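Local structure of aromatic-amino-acid transaminase TyrB (4WD2) at residues L122-P127 / L280-G285; F143-A148 / L215-M220; T347-Q352 / T357-T362. The protein probably catalyses pyridoxal-phosphate-dependent transfer of the amino group from aromatic amino acids to a 2-oxo acid, as a homodimeric class I/II aminotransferase. One frame throughout, in Å; residues are numbered along the deposited sequence.

Contact 1. Residues L122-P127 / L280-G285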
loop_
_atom_site.group_PDB
_atom_site.type_symbol
_atom_site.label_atom_id
_atom_site.label_comp_id
_atom_site.label_asym_id
_atom_site.label_seq_id
_atom_site.Cartn_x
_atom_site.Cartn_y
_atom_site.Cartn_z
ATOM N N LEU A 122 -4.231 8.634 14.182
ATOM C CA LEU A 122 -4.879 9.761 14.844
ATOM C C LEU A 122 -6.333 9.480 15.224
ATOM O O LEU A 122 -6.781 9.885 16.293
ATOM C CB LEU A 122 -4.812 11.006 13.962
ATOM C CG LEU A 122 -3.456 11.698 13.803
ATOM C CD1 LEU A 122 -3.558 12.826 12.795
ATOM C CD2 LEU A 122 -2.941 12.220 15.144
ATOM N N LYS A 123 -7.070 8.796 14.358
ATOM C CA LYS A 123 -8.474 8.465 14.640
ATOM C C LYS A 123 -8.587 7.570 15.860
ATOM O O LYS A 123 -9.520 7.689 16.657
ATOM C CB LYS A 123 -9.128 7.790 13.432
ATOM C CG LYS A 123 -10.587 7.404 13.640
ATOM C CD LYS A 123 -11.436 8.638 13.953
ATOM C CE LYS A 123 -12.873 8.253 14.287
ATOM N NZ LYS A 123 -13.726 9.464 14.464
ATOM N N ARG A 124 -7.611 6.684 16.009
ATOM C CA ARG A 124 -7.630 5.702 17.076
ATOM C C ARG A 124 -7.329 6.351 18.420
ATOM O O ARG A 124 -7.906 5.964 19.441
ATOM C CB ARG A 124 -6.630 4.580 16.777
ATOM C CG ARG A 124 -6.630 3.487 17.806
ATOM C CD ARG A 124 -6.252 2.144 17.210
ATOM N NE ARG A 124 -6.146 1.150 18.269
ATOM C CZ ARG A 124 -5.009 0.844 18.877
ATOM N NH1 ARG A 124 -3.885 1.434 18.499
ATOM N NH2 ARG A 124 -4.990 -0.064 19.840
ATOM N N TYR A 125 -6.457 7.357 18.413
ATOM C CA TYR A 125 -6.023 7.981 19.660
ATOM C C TYR A 125 -6.586 9.375 19.889
ATOM O O TYR A 125 -6.537 9.884 21.003
ATOM C CB TYR A 125 -4.496 8.001 19.721
ATOM C CG TYR A 125 -3.955 6.612 19.967
ATOM C CD1 TYR A 125 -4.092 6.010 21.213
ATOM C CD2 TYR A 125 -3.352 5.884 18.948
ATOM C CE1 TYR A 125 -3.623 4.737 21.449
ATOM C CE2 TYR A 125 -2.877 4.600 19.176
ATOM C CZ TYR A 125 -3.016 4.034 20.429
ATOM O OH TYR A 125 -2.552 2.757 20.662
ATOM N N PHE A 126 -7.140 9.980 18.847
ATOM C CA PHE A 126 -7.812 11.271 18.984
ATOM C C PHE A 126 -9.164 11.277 18.258
ATOM O O PHE A 126 -9.390 12.096 17.366
ATOM C CB PHE A 126 -6.911 12.390 18.449
ATOM C CG PHE A 126 -5.563 12.461 19.127
ATOM C CD1 PHE A 126 -5.374 13.275 20.232
ATOM C CD2 PHE A 126 -4.494 11.699 18.668
ATOM C CE1 PHE A 126 -4.135 13.341 20.866
ATOM C CE2 PHE A 126 -3.256 11.755 19.293
ATOM C CZ PHE A 126 -3.072 12.581 20.388
ATOM N N PRO A 127 -10.079 10.377 18.658
ATOM C CA PRO A 127 -11.313 10.122 17.899
ATOM C C PRO A 127 -12.271 11.308 17.824
ATOM O O PRO A 127 -13.077 11.386 16.892
ATOM C CB PRO A 127 -11.958 8.964 18.669
ATOM C CG PRO A 127 -11.457 9.129 20.069
ATOM C CD PRO A 127 -10.044 9.610 19.918
ATOM N N LEU A 280 5.816 4.972 17.200
ATOM C CA LEU A 280 6.274 4.186 16.051
ATOM C C LEU A 280 5.609 2.812 16.034
ATOM O O LEU A 280 5.219 2.314 14.977
ATOM C CB LEU A 280 7.801 4.030 16.052
ATOM C CG LEU A 280 8.390 3.339 14.810
ATOM C CD1 LEU A 280 8.129 4.153 13.551
ATOM C CD2 LEU A 280 9.882 3.064 14.961
ATOM N N GLY A 281 5.469 2.209 17.209
ATOM C CA GLY A 281 4.819 0.916 17.328
ATOM C C GLY A 281 3.361 0.953 16.904
ATOM O O GLY A 281 2.857 -0.002 16.307
ATOM N N GLN A 282 2.668 2.045 17.220
ATOM C CA GLN A 282 1.258 2.144 16.869
ATOM C C GLN A 282 1.086 2.536 15.406
ATOM O O GLN A 282 0.066 2.223 14.794
ATOM C CB GLN A 282 0.528 3.133 17.786
ATOM C CG GLN A 282 0.495 2.695 19.255
ATOM C CD GLN A 282 -0.154 1.329 19.461
ATOM O OE1 GLN A 282 -0.963 0.872 18.643
ATOM N NE2 GLN A 282 0.198 0.671 20.561
ATOM N N LEU A 283 2.079 3.216 14.843
ATOM C CA LEU A 283 2.068 3.476 13.409
ATOM C C LEU A 283 2.273 2.152 12.655
ATOM O O LEU A 283 1.618 1.898 11.641
ATOM C CB LEU A 283 3.133 4.507 13.032
ATOM C CG LEU A 283 2.933 5.936 13.562
ATOM C CD1 LEU A 283 4.176 6.773 13.305
ATOM C CD2 LEU A 283 1.703 6.605 12.938
ATOM N N ALA A 284 3.168 1.304 13.165
ATOM C CA ALA A 284 3.326 -0.056 12.636
ATOM C C ALA A 284 2.015 -0.842 12.765
ATOM O O ALA A 284 1.677 -1.638 11.895
ATOM C CB ALA A 284 4.459 -0.785 13.356
ATOM N N GLY A 285 1.286 -0.607 13.857
ATOM C CA GLY A 285 -0.035 -1.184 14.058
ATOM C C GLY A 285 -1.012 -0.787 12.966
ATOM O O GLY A 285 -1.785 -1.612 12.486
HETATM O O HOH W 1 -2.623 1.902 15.533
#
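Gln282, on helix 273-288, reaches across to the last turn of helix 110-125, where Arg124 and Tyr125 receive it; both helices flank the large mixed sheet of a pyridoxal-phosphate-dependent fold type I aminotransferase, beside the subunit interface. Its CB lies 4.0 Å from Tyr125 CE2, and CG lies 3.4 Å from Tyr125 OH, oblique to the ring. A bend at chi2 (-58°) turns the amide across the phenol, with CD 3.0 Å from Tyr125 OH and the ring and amide planes 68° apart. At the tip the branches part. OE1 accepts a hydrogen bond from Arg124 NH1 (3.0 Å), bent to 144° at the hydrogen; NH1 comes from above the carbonyl plane, while OE1 lies at the guanidinium edge, tilted slightly from its plane. NE2 turns to the second subunit and is hydrogen-bonded to the backbone O of Asp14 there; Tyr125 OH is hydrogen-bonded to OD1 of that same Asp14. Arg124 gets its reach from a chain extended between CG and NE, and a water joins the helices again, giving a hydrogen to Gln282 O at 2.8 Å and accepting a weak bond from Arg124 NH1 at 3.3 Å.

Contact 2. Residues F143-A148 / L215-M220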
loop_
_atom_site.group_PDB
_atom_site.type_symbol
_atom_site.label_atom_id
_atom_site.label_comp_id
_atom_site.label_asym_id
_atom_site.label_seq_id
_atom_site.Cartn_x
_atom_site.Cartn_y
_atom_site.Cartn_z
ATOM N N PHE A 143 -11.097 13.390 1.115
ATOM C CA PHE A 143 -11.490 12.009 0.889
ATOM C C PHE A 143 -10.802 11.060 1.871
ATOM O O PHE A 143 -11.464 10.258 2.532
ATOM C CB PHE A 143 -11.182 11.597 -0.555
ATOM C CG PHE A 143 -11.869 10.324 -0.988
ATOM C CD1 PHE A 143 -11.188 9.118 -0.993
ATOM C CD2 PHE A 143 -13.195 10.337 -1.397
ATOM C CE1 PHE A 143 -11.812 7.952 -1.395
ATOM C CE2 PHE A 143 -13.827 9.167 -1.803
ATOM C CZ PHE A 143 -13.134 7.976 -1.797
ATOM N N ILE A 144 -9.482 11.166 1.982
ATOM C CA ILE A 144 -8.718 10.298 2.871
ATOM C C ILE A 144 -9.161 10.463 4.329
ATOM O O ILE A 144 -9.451 9.480 5.008
ATOM C CB ILE A 144 -7.198 10.562 2.746
ATOM C CG1 ILE A 144 -6.693 10.122 1.369
ATOM C CG2 ILE A 144 -6.424 9.820 3.822
ATOM C CD1 ILE A 144 -5.239 10.511 1.091
ATOM N N PHE A 145 -9.253 11.697 4.812
ATOM C CA PHE A 145 -9.562 11.894 6.227
ATOM C C PHE A 145 -11.034 11.640 6.580
ATOM O O PHE A 145 -11.332 11.110 7.651
ATOM C CB PHE A 145 -9.123 13.294 6.657
ATOM C CG PHE A 145 -7.644 13.401 6.868
ATOM C CD1 PHE A 145 -7.082 13.083 8.093
ATOM C CD2 PHE A 145 -6.808 13.775 5.830
ATOM C CE1 PHE A 145 -5.711 13.165 8.288
ATOM C CE2 PHE A 145 -5.435 13.849 6.017
ATOM C CZ PHE A 145 -4.887 13.549 7.244
ATOM N N GLU A 146 -11.956 11.974 5.688
ATOM C CA GLU A 146 -13.354 11.629 5.935
ATOM C C GLU A 146 -13.566 10.104 5.925
ATOM O O GLU A 146 -14.289 9.567 6.763
ATOM C CB GLU A 146 -14.270 12.308 4.910
ATOM C CG GLU A 146 -14.485 13.797 5.150
ATOM C CD GLU A 146 -15.573 14.383 4.262
ATOM O OE1 GLU A 146 -16.037 13.675 3.340
ATOM O OE2 GLU A 146 -15.971 15.547 4.487
ATOM N N ARG A 147 -12.930 9.398 4.992
ATOM C CA ARG A 147 -13.058 7.942 4.948
ATOM C C ARG A 147 -12.336 7.281 6.129
ATOM O O ARG A 147 -12.652 6.154 6.500
ATOM C CB ARG A 147 -12.531 7.398 3.617
ATOM C CG ARG A 147 -13.428 7.711 2.421
ATOM C CD ARG A 147 -14.755 6.957 2.521
ATOM N NE ARG A 147 -15.653 7.240 1.404
ATOM C CZ ARG A 147 -15.721 6.519 0.287
ATOM N NH1 ARG A 147 -16.571 6.861 -0.672
ATOM N NH2 ARG A 147 -14.940 5.466 0.120
ATOM N N ALA A 148 -11.386 7.998 6.725
ATOM C CA ALA A 148 -10.691 7.535 7.929
ATOM C C ALA A 148 -11.496 7.808 9.207
ATOM O O ALA A 148 -11.100 7.401 10.304
ATOM C CB ALA A 148 -9.323 8.190 8.028
ATOM N N LEU A 215 -2.774 19.945 16.626
ATOM C CA LEU A 215 -2.032 18.859 16.000
ATOM C C LEU A 215 -1.772 19.121 14.527
ATOM O O LEU A 215 -2.583 18.747 13.677
ATOM C CB LEU A 215 -2.791 17.541 16.145
ATOM C CG LEU A 215 -2.491 16.734 17.396
ATOM C CD1 LEU A 215 -3.470 15.575 17.496
ATOM C CD2 LEU A 215 -1.053 16.238 17.341
ATOM N N PRO A 216 -0.627 19.740 14.214
ATOM C CA PRO A 216 -0.270 20.013 12.821
ATOM C C PRO A 216 0.122 18.750 12.067
ATOM O O PRO A 216 0.957 17.953 12.523
ATOM C CB PRO A 216 0.919 20.974 12.944
ATOM C CG PRO A 216 1.532 20.646 14.258
ATOM C CD PRO A 216 0.375 20.271 15.157
ATOM N N PHE A 217 -0.512 18.570 10.917
ATOM C CA PHE A 217 -0.182 17.505 9.985
ATOM C C PHE A 217 0.365 18.178 8.728
ATOM O O PHE A 217 -0.393 18.690 7.903
ATOM C CB PHE A 217 -1.416 16.643 9.675
ATOM C CG PHE A 217 -1.095 15.236 9.226
ATOM C CD1 PHE A 217 -1.980 14.208 9.481
ATOM C CD2 PHE A 217 0.081 14.947 8.556
ATOM C CE1 PHE A 217 -1.701 12.923 9.078
ATOM C CE2 PHE A 217 0.366 13.661 8.152
ATOM C CZ PHE A 217 -0.528 12.647 8.413
ATOM N N VAL A 218 1.686 18.211 8.607
ATOM C CA VAL A 218 2.314 18.875 7.475
ATOM C C VAL A 218 2.456 17.913 6.307
ATOM O O VAL A 218 2.951 16.795 6.468
ATOM C CB VAL A 218 3.689 19.443 7.836
ATOM C CG1 VAL A 218 4.280 20.180 6.641
ATOM C CG2 VAL A 218 3.575 20.379 9.035
ATOM N N ASP A 219 1.984 18.359 5.147
ATOM C CA ASP A 219 2.030 17.604 3.898
ATOM C C ASP A 219 3.112 18.238 3.020
ATOM O O ASP A 219 2.924 19.340 2.497
ATOM C CB ASP A 219 0.649 17.627 3.208
ATOM C CG ASP A 219 0.549 16.677 2.018
ATOM O OD1 ASP A 219 1.588 16.216 1.505
ATOM O OD2 ASP A 219 -0.590 16.402 1.583
ATOM N N MET A 220 4.253 17.558 2.895
ATOM C CA MET A 220 5.359 18.063 2.094
ATOM C C MET A 220 5.576 17.160 0.891
ATOM O O MET A 220 6.387 16.240 0.934
ATOM C CB MET A 220 6.643 18.162 2.931
ATOM C CG MET A 220 7.792 18.859 2.202
ATOM S SD MET A 220 9.192 19.191 3.272
ATOM C CE MET A 220 9.484 17.546 3.921
#
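Phe145 and Phe217 alone make this contact, a ring pair between helix 141-147 and strand 215-220 in the hydrophobic core of the large, cofactor-binding domain of the fold. The strand is an inner one of the large mixed sheet, with strands 182-186 and 246-251 parallel to it on its two sides, and the helix lies over one face of that sheet. With the backbones far apart, 11.6 Å between Phe145 CA and Phe217 CA, the rings span the gap by themselves. Phe145 leads with its far end: CZ sits 3.7 Å from Phe217 CD1 and 3.7 Å from Phe217 CE1, with CE1 of Phe145 behind it at 4.1 Å from the same two atoms. Phe217 lies at the edge of the Phe145 ring, near its plane, while Phe145 CZ meets the Phe217 ring obliquely. The planes are nearly perpendicular (88°) and the centroids 5.8 Å apart. Phe217 points its ring at the helix with CG anti to the backbone N (chi1 -155°). Both rings also touch Leu184 of strand 182-186, and Ala119 of helix 110-125 packs on Phe145. Two residues further along the strand, Asp219 OD2 is hydrogen-bonded to His141 NE2, and the same OD2 lies near N1 of the pyridoxal phosphate carried by the modified Lys254.

Contact 3. Residues T347-Q352 / T357-T362; sequences TRYVKQ and TYTGLT
In the small C-terminal domain of the fold type I aminotransferase, helix 348-351 packs by a short connection against strand 356-358, which pairs antiparallel with strand 382-384; side chains bonding to backbone hold the two together. Gln352, just past the helix, stretches its amide toward the strand: OE1 accepts from Thr357 OG1 at 2.6 Å, in the carbonyl plane, and more weakly from Tyr358 N at 3.1 Å. NE2 of Gln352 is hydrogen-bonded to Gly163 O and Thr357 OG1 to Arg330, so the pair is held from both ends. Arg348 follows another route. Its CG stands between backbone N and carbonyl carbon (chi1 71°), and a bend at chi3 carries the guanidinium alongside residues 358-360. NH1 gives a nearly straight bond (165°) to Tyr358 O, 3.0 Å away, approaching from above the carbonyl plane while O lies in the guanidinium plane; Thr359 O lies over one guanidinium face. Beside these polar grips, Tyr349 packs on the threonines, CE1 obliquely 3.9 Å from Thr357 CG2 and OH 3.6 Å from Thr359 CG2. Thr359 OG1, also bonded to Gly381 O, forms an ST turn with Leu361 N. A water bridges Tyr349 OH and Thr359 O, donating to Thr359 O at 2.9 Å.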
loop_
_atom_site.group_PDB
_atom_site.type_symbol
_atom_site.label_atom_id
_atom_site.label_comp_id
_atom_site.label_asym_id
_atom_site.label_seq_id
_atom_site.Cartn_x
_atom_site.Cartn_y
_atom_site.Cartn_z
ATOM N N THR A 347 1.463 39.353 -11.218
ATOM C CA THR A 347 2.370 39.079 -10.113
ATOM C C THR A 347 2.247 37.645 -9.633
ATOM O O THR A 347 3.243 37.024 -9.258
ATOM C CB THR A 347 2.107 40.023 -8.934
ATOM O OG1 THR A 347 2.245 41.376 -9.377
ATOM C CG2 THR A 347 3.094 39.766 -7.807
ATOM N N ARG A 348 1.022 37.121 -9.659
ATOM C CA ARG A 348 0.757 35.781 -9.146
ATOM C C ARG A 348 1.633 34.725 -9.810
ATOM O O ARG A 348 2.056 33.779 -9.153
ATOM C CB ARG A 348 -0.728 35.413 -9.307
ATOM C CG ARG A 348 -1.201 35.151 -10.731
ATOM C CD ARG A 348 -2.675 34.759 -10.755
ATOM N NE ARG A 348 -3.520 35.839 -10.246
ATOM C CZ ARG A 348 -4.706 35.671 -9.669
ATOM N NH1 ARG A 348 -5.211 34.456 -9.504
ATOM N NH2 ARG A 348 -5.384 36.726 -9.243
ATOM N N TYR A 349 1.929 34.896 -11.098
ATOM C CA TYR A 349 2.703 33.898 -11.842
ATOM C C TYR A 349 4.135 33.745 -11.348
ATOM O O TYR A 349 4.722 32.680 -11.486
ATOM C CB TYR A 349 2.710 34.229 -13.332
ATOM C CG TYR A 349 1.366 33.986 -13.962
ATOM C CD1 TYR A 349 1.003 32.714 -14.399
ATOM C CD2 TYR A 349 0.442 35.016 -14.086
ATOM C CE1 TYR A 349 -0.237 32.480 -14.957
ATOM C CE2 TYR A 349 -0.801 34.792 -14.640
ATOM C CZ TYR A 349 -1.135 33.523 -15.077
ATOM O OH TYR A 349 -2.370 33.300 -15.632
ATOM N N VAL A 350 4.697 34.800 -10.771
ATOM C CA VAL A 350 6.059 34.730 -10.264
ATOM C C VAL A 350 6.091 34.655 -8.741
ATOM O O VAL A 350 7.115 34.280 -8.159
ATOM C CB VAL A 350 6.906 35.932 -10.741
ATOM C CG1 VAL A 350 7.264 35.777 -12.216
ATOM C CG2 VAL A 350 6.174 37.238 -10.493
ATOM N N LYS A 351 4.970 35.003 -8.106
ATOM C CA LYS A 351 4.847 34.967 -6.645
ATOM C C LYS A 351 4.427 33.586 -6.159
ATOM O O LYS A 351 4.890 33.111 -5.126
ATOM C CB LYS A 351 3.841 36.010 -6.155
ATOM N N GLN A 352 3.548 32.937 -6.909
ATOM C CA GLN A 352 3.156 31.578 -6.569
ATOM C C GLN A 352 4.328 30.641 -6.835
ATOM O O GLN A 352 5.277 31.004 -7.535
ATOM C CB GLN A 352 1.904 31.168 -7.349
ATOM C CG GLN A 352 0.681 31.962 -6.907
ATOM C CD GLN A 352 -0.528 31.721 -7.775
ATOM O OE1 GLN A 352 -0.443 31.044 -8.801
ATOM N NE2 GLN A 352 -1.668 32.272 -7.367
ATOM N N THR A 357 -0.213 26.866 -10.434
ATOM C CA THR A 357 -0.624 28.246 -10.271
ATOM C C THR A 357 -2.140 28.331 -10.408
ATOM O O THR A 357 -2.743 27.663 -11.256
ATOM C CB THR A 357 0.094 29.179 -11.282
ATOM O OG1 THR A 357 1.095 29.941 -10.592
ATOM C CG2 THR A 357 -0.885 30.154 -11.957
ATOM N N TYR A 358 -2.752 29.102 -9.515
ATOM C CA TYR A 358 -4.158 29.458 -9.639
ATOM C C TYR A 358 -4.242 30.696 -10.513
ATOM O O TYR A 358 -3.925 31.792 -10.056
ATOM C CB TYR A 358 -4.785 29.718 -8.265
ATOM C CG TYR A 358 -5.832 28.698 -7.873
ATOM C CD1 TYR A 358 -5.716 27.371 -8.266
ATOM C CD2 TYR A 358 -6.945 29.068 -7.130
ATOM C CE1 TYR A 358 -6.673 26.438 -7.921
ATOM C CE2 TYR A 358 -7.907 28.143 -6.778
ATOM C CZ TYR A 358 -7.768 26.831 -7.183
ATOM O OH TYR A 358 -8.719 25.906 -6.839
ATOM N N THR A 359 -4.647 30.520 -11.772
ATOM C CA THR A 359 -4.622 31.613 -12.741
ATOM C C THR A 359 -5.648 32.689 -12.422
ATOM O O THR A 359 -5.520 33.829 -12.864
ATOM C CB THR A 359 -4.876 31.118 -14.186
ATOM O OG1 THR A 359 -6.162 30.491 -14.266
ATOM C CG2 THR A 359 -3.799 30.128 -14.622
ATOM N N GLY A 360 -6.678 32.323 -11.672
ATOM C CA GLY A 360 -7.752 33.251 -11.387
ATOM C C GLY A 360 -8.711 33.414 -12.552
ATOM O O GLY A 360 -9.613 34.250 -12.503
ATOM N N LEU A 361 -8.517 32.624 -13.607
ATOM C CA LEU A 361 -9.432 32.632 -14.745
ATOM C C LEU A 361 -10.787 32.071 -14.319
ATOM O O LEU A 361 -10.834 31.113 -13.547
ATOM C CB LEU A 361 -8.863 31.819 -15.917
ATOM C CG LEU A 361 -8.083 32.574 -17.005
ATOM C CD1 LEU A 361 -6.832 33.237 -16.462
ATOM C CD2 LEU A 361 -7.731 31.646 -18.160
ATOM N N THR A 362 -11.874 32.672 -14.808
ATOM C CA THR A 362 -13.222 32.193 -14.496
ATOM C C THR A 362 -13.455 30.875 -15.212
ATOM O O THR A 362 -12.687 30.515 -16.100
ATOM C CB THR A 362 -14.334 33.191 -14.916
ATOM O OG1 THR A 362 -14.415 33.251 -16.341
ATOM C CG2 THR A 362 -14.071 34.587 -14.366
HETATM O O HOH W 2 -3.874 35.077 -14.859
#

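Contacts 1 and 2 are neighbours, their centres 13 Å apart, and contact 2 is nested along the chain within the loop that contact 1 closes. Leu122 joins them directly: its CD1 lies 3.9 Å from Phe217 CD1, so helix 110-125 packs on the same ring that contact 2 uses. Both also touch the second subunit, where Arg124 of one chain comes close to Arg147 of the other. Contact 2 reaches the cofactor site through Asp219, close to N1 of the modified Lys254; as in the family, this aspartate probably faces the pyridine nitrogen. Contact 3 follows both in the sequence and is separate, with nearest atoms about 15 Å from contact 2 and about 24 Å from contact 1.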